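Gamma-butyrobetaine hydroxylase-like N-terminal domain-containing protein (PDB 3LUU) is of unknown function but binds a zinc ion and belongs to the family of gamma-butyrobetaine hydroxylase-like N-terminal domains. Local coordinates at residues L33-E41 and V58-V66. Residues are numbered along the deposited sequence; the frame is centred on the assembly and turned at random.
Sequences LTFEHLRVE and VTGKEHVSV. With ZN (zinc ion), chain B.
With CG beside its backbone N and anti to the carbonyl carbon (chi1 -69°), Phe35 lays its ring over Val66, while Arg39, its CG anti to N (chi1 -180°) and its chain bent at the next bond, crosses Lys61 at a slant. The contact packs the short helix 35-40, N-capped by Thr34, against the irregular chain that leads into strand 66-72 in this gamma-butyrobetaine hydroxylase-like domain. Val66 CB stands over the Phe35 face in a CH-pi contact, 3.9 Å from the ring centroid and 12° off its normal, and Val66 N lies over the same ring, nearer its rim, 3.4 Å from CD2. Cutting Phe35 back to an alanine is likely to open a gap over Val66 and take away the face that its CB packs on. One turn on, Arg39 CG rests against Val64 CG1, and Lys61 CE sits over one face of the guanidinium, 3.8 Å from Arg39 NH2. Both cations serve one carboxylate: Arg39 NE and Lys61 NZ each form a salt bridge with Asp83 OD2, consistent with their lying so close. The Val40 and Lys61 side chains lie side by side, pointing opposite ways, with Val40 CG1 3.7 Å from Lys61 CB, and Val40 CB meets Val58 CG1. His37 in the helix and Glu41 just after it both turn away from 58-66; His37 NE2 and Glu41 OE2 bind the zinc ion, each at 2.0 Å, and the C-terminal carboxylate of Glu101 also takes part. No direct hydrogen bond joins the two segments; instead Glu36 CG passes Lys61 O at the start of the type I turn 61-64, and a water bridges the two segments, donating to Glu36 OE2 and accepting from Lys61 N, 2.8 Å from each.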
loop_
_atom_site.group_PDB
_atom_site.type_symbol
_atom_site.label_atom_id
_atom_site.label_comp_id
_atom_site.label_asym_id
_atom_site.label_seq_id
_atom_site.Cartn_x
_atom_site.Cartn_y
_atom_site.Cartn_z
ATOM N N LEU A 33 1.497 -1.956 -6.450
ATOM C CA LEU A 33 0.139 -1.698 -6.015
ATOM C C LEU A 33 -0.215 -0.259 -6.365
ATOM O O LEU A 33 0.490 0.652 -5.940
ATOM C CB LEU A 33 0.026 -1.930 -4.513
ATOM C CG LEU A 33 0.183 -3.392 -4.086
ATOM C CD1 LEU A 33 0.349 -3.451 -2.580
ATOM C CD2 LEU A 33 -1.040 -4.174 -4.585
ATOM N N THR A 34 -1.272 -0.051 -7.165
ATOM C CA THR A 34 -1.640 1.328 -7.521
ATOM C C THR A 34 -2.095 2.106 -6.274
ATOM O O THR A 34 -2.721 1.565 -5.332
ATOM C CB THR A 34 -2.738 1.427 -8.611
ATOM O OG1 THR A 34 -3.944 0.872 -8.113
ATOM C CG2 THR A 34 -2.313 0.722 -9.916
ATOM N N PHE A 35 -1.791 3.396 -6.274
ATOM C CA PHE A 35 -2.312 4.286 -5.230
ATOM C C PHE A 35 -3.830 4.169 -5.099
ATOM O O PHE A 35 -4.376 4.180 -3.988
ATOM C CB PHE A 35 -1.920 5.730 -5.563
ATOM C CG PHE A 35 -0.430 6.021 -5.434
ATOM C CD1 PHE A 35 0.449 5.122 -4.846
ATOM C CD2 PHE A 35 0.086 7.241 -5.835
ATOM C CE1 PHE A 35 1.794 5.406 -4.711
ATOM C CE2 PHE A 35 1.463 7.522 -5.678
ATOM C CZ PHE A 35 2.294 6.598 -5.098
ATOM N N GLU A 36 -4.511 4.084 -6.243
ATOM C CA GLU A 36 -5.961 3.947 -6.276
ATOM C C GLU A 36 -6.417 2.712 -5.524
ATOM O O GLU A 36 -7.317 2.781 -4.721
ATOM C CB GLU A 36 -6.438 3.823 -7.705
ATOM C CG GLU A 36 -7.948 3.665 -7.830
ATOM C CD GLU A 36 -8.411 3.321 -9.246
ATOM O OE1 GLU A 36 -7.636 2.714 -10.029
ATOM O OE2 GLU A 36 -9.568 3.683 -9.569
ATOM N N HIS A 37 -5.819 1.572 -5.859
ATOM C CA HIS A 37 -6.133 0.291 -5.223
ATOM C C HIS A 37 -5.927 0.352 -3.714
ATOM O O HIS A 37 -6.812 -0.031 -2.941
ATOM C CB HIS A 37 -5.289 -0.799 -5.881
ATOM C CG HIS A 37 -5.662 -2.197 -5.508
ATOM N ND1 HIS A 37 -4.883 -3.277 -5.856
ATOM C CD2 HIS A 37 -6.725 -2.700 -4.848
ATOM C CE1 HIS A 37 -5.448 -4.382 -5.419
ATOM N NE2 HIS A 37 -6.559 -4.059 -4.797
ATOM N N LEU A 38 -4.794 0.902 -3.299
ATOM C CA LEU A 38 -4.500 1.061 -1.877
ATOM C C LEU A 38 -5.574 1.920 -1.168
ATOM O O LEU A 38 -6.049 1.602 -0.067
ATOM C CB LEU A 38 -3.096 1.671 -1.695
ATOM C CG LEU A 38 -1.905 0.781 -2.076
ATOM C CD1 LEU A 38 -0.677 1.646 -2.279
ATOM C CD2 LEU A 38 -1.656 -0.282 -1.014
ATOM N N ARG A 39 -5.976 2.996 -1.820
ATOM C CA ARG A 39 -6.979 3.867 -1.246
ATOM C C ARG A 39 -8.335 3.182 -1.130
ATOM O O ARG A 39 -9.001 3.292 -0.097
ATOM C CB ARG A 39 -7.059 5.169 -2.062
ATOM C CG ARG A 39 -8.075 6.193 -1.568
ATOM C CD ARG A 39 -7.821 6.619 -0.150
ATOM N NE ARG A 39 -8.918 7.422 0.353
ATOM C CZ ARG A 39 -9.992 6.951 0.988
ATOM N NH1 ARG A 39 -10.143 5.662 1.222
ATOM N NH2 ARG A 39 -10.936 7.787 1.391
ATOM N N VAL A 40 -8.774 2.491 -2.175
ATOM C CA VAL A 40 -10.122 1.907 -2.117
ATOM C C VAL A 40 -10.158 0.688 -1.209
ATOM O O VAL A 40 -11.213 0.334 -0.726
ATOM C CB VAL A 40 -10.731 1.627 -3.510
ATOM C CG1 VAL A 40 -10.736 2.923 -4.355
ATOM C CG2 VAL A 40 -10.001 0.587 -4.222
ATOM N N GLU A 41 -9.011 0.050 -0.987
ATOM C CA GLU A 41 -8.855 -1.044 0.021
ATOM C C GLU A 41 -8.272 -0.591 1.358
ATOM O O GLU A 41 -7.833 -1.419 2.132
ATOM C CB GLU A 41 -7.856 -2.083 -0.487
ATOM C CG GLU A 41 -8.172 -2.677 -1.812
ATOM C CD GLU A 41 -8.998 -3.886 -1.675
ATOM O OE1 GLU A 41 -9.747 -3.912 -0.677
ATOM O OE2 GLU A 41 -8.869 -4.792 -2.541
ATOM N N VAL A 58 -17.312 0.844 -4.155
ATOM C CA VAL A 58 -16.347 1.811 -3.719
ATOM C C VAL A 58 -15.634 2.306 -4.973
ATOM O O VAL A 58 -14.966 1.526 -5.664
ATOM C CB VAL A 58 -15.316 1.187 -2.766
ATOM C CG1 VAL A 58 -14.322 2.271 -2.262
ATOM C CG2 VAL A 58 -16.021 0.508 -1.607
ATOM N N THR A 59 -15.769 3.595 -5.258
ATOM C CA THR A 59 -15.296 4.161 -6.516
ATOM C C THR A 59 -14.806 5.607 -6.319
ATOM O O THR A 59 -14.796 6.109 -5.192
ATOM C CB THR A 59 -16.462 4.075 -7.561
ATOM O OG1 THR A 59 -15.953 4.365 -8.869
ATOM C CG2 THR A 59 -17.567 5.043 -7.188
ATOM N N GLY A 60 -14.353 6.256 -7.390
ATOM C CA GLY A 60 -13.967 7.675 -7.335
ATOM C C GLY A 60 -12.593 8.050 -6.794
ATOM O O GLY A 60 -12.364 9.220 -6.426
ATOM N N LYS A 61 -11.655 7.099 -6.753
ATOM C CA LYS A 61 -10.340 7.386 -6.171
ATOM C C LYS A 61 -9.198 7.266 -7.179
ATOM O O LYS A 61 -8.049 7.204 -6.786
ATOM C CB LYS A 61 -10.078 6.500 -4.946
ATOM C CG LYS A 61 -11.078 6.664 -3.784
ATOM C CD LYS A 61 -11.101 8.127 -3.238
ATOM C CE LYS A 61 -12.177 8.347 -2.115
ATOM N NZ LYS A 61 -12.285 9.811 -1.674
ATOM N N GLU A 62 -9.518 7.305 -8.470
ATOM C CA GLU A 62 -8.494 7.149 -9.499
ATOM C C GLU A 62 -7.434 8.264 -9.507
ATOM O O GLU A 62 -6.297 8.055 -9.933
ATOM C CB GLU A 62 -9.107 6.969 -10.885
ATOM C CG GLU A 62 -9.827 8.174 -11.468
ATOM C CD GLU A 62 -11.307 8.202 -11.124
ATOM O OE1 GLU A 62 -11.704 7.575 -10.111
ATOM O OE2 GLU A 62 -12.069 8.844 -11.881
ATOM N N HIS A 63 -7.803 9.441 -9.015
ATOM C CA HIS A 63 -6.860 10.551 -8.970
ATOM C C HIS A 63 -6.187 10.728 -7.622
ATOM O O HIS A 63 -5.359 11.631 -7.457
ATOM C CB HIS A 63 -7.527 11.832 -9.461
ATOM C CG HIS A 63 -7.614 11.908 -10.966
ATOM N ND1 HIS A 63 -8.811 11.887 -11.654
ATOM C CD2 HIS A 63 -6.643 11.977 -11.910
ATOM C CE1 HIS A 63 -8.573 11.960 -12.952
ATOM N NE2 HIS A 63 -7.265 12.010 -13.134
ATOM N N VAL A 64 -6.437 9.818 -6.682
ATOM C CA VAL A 64 -5.845 9.950 -5.347
ATOM C C VAL A 64 -4.369 9.493 -5.390
ATOM O O VAL A 64 -3.996 8.595 -6.187
ATOM C CB VAL A 64 -6.758 9.245 -4.296
ATOM C CG1 VAL A 64 -6.164 9.287 -2.930
ATOM C CG2 VAL A 64 -8.187 9.971 -4.302
ATOM N N SER A 65 -3.506 10.180 -4.634
ATOM C CA SER A 65 -2.127 9.750 -4.525
ATOM C C SER A 65 -1.726 9.504 -3.074
ATOM O O SER A 65 -2.378 9.970 -2.155
ATOM C CB SER A 65 -1.181 10.749 -5.197
ATOM O OG SER A 65 -1.128 11.946 -4.457
ATOM N N VAL A 66 -0.672 8.705 -2.892
ATOM C CA VAL A 66 -0.041 8.522 -1.606
ATOM C C VAL A 66 0.978 9.656 -1.469
ATOM O O VAL A 66 1.929 9.780 -2.255
ATOM C CB VAL A 66 0.608 7.140 -1.478
ATOM C CG1 VAL A 66 1.429 7.052 -0.218
ATOM C CG2 VAL A 66 -0.488 6.053 -1.514
HETATM ZN ZN ZN B . -7.995 -5.399 -4.260
HETATM O O HOH W 1 -11.451 4.410 -7.673
#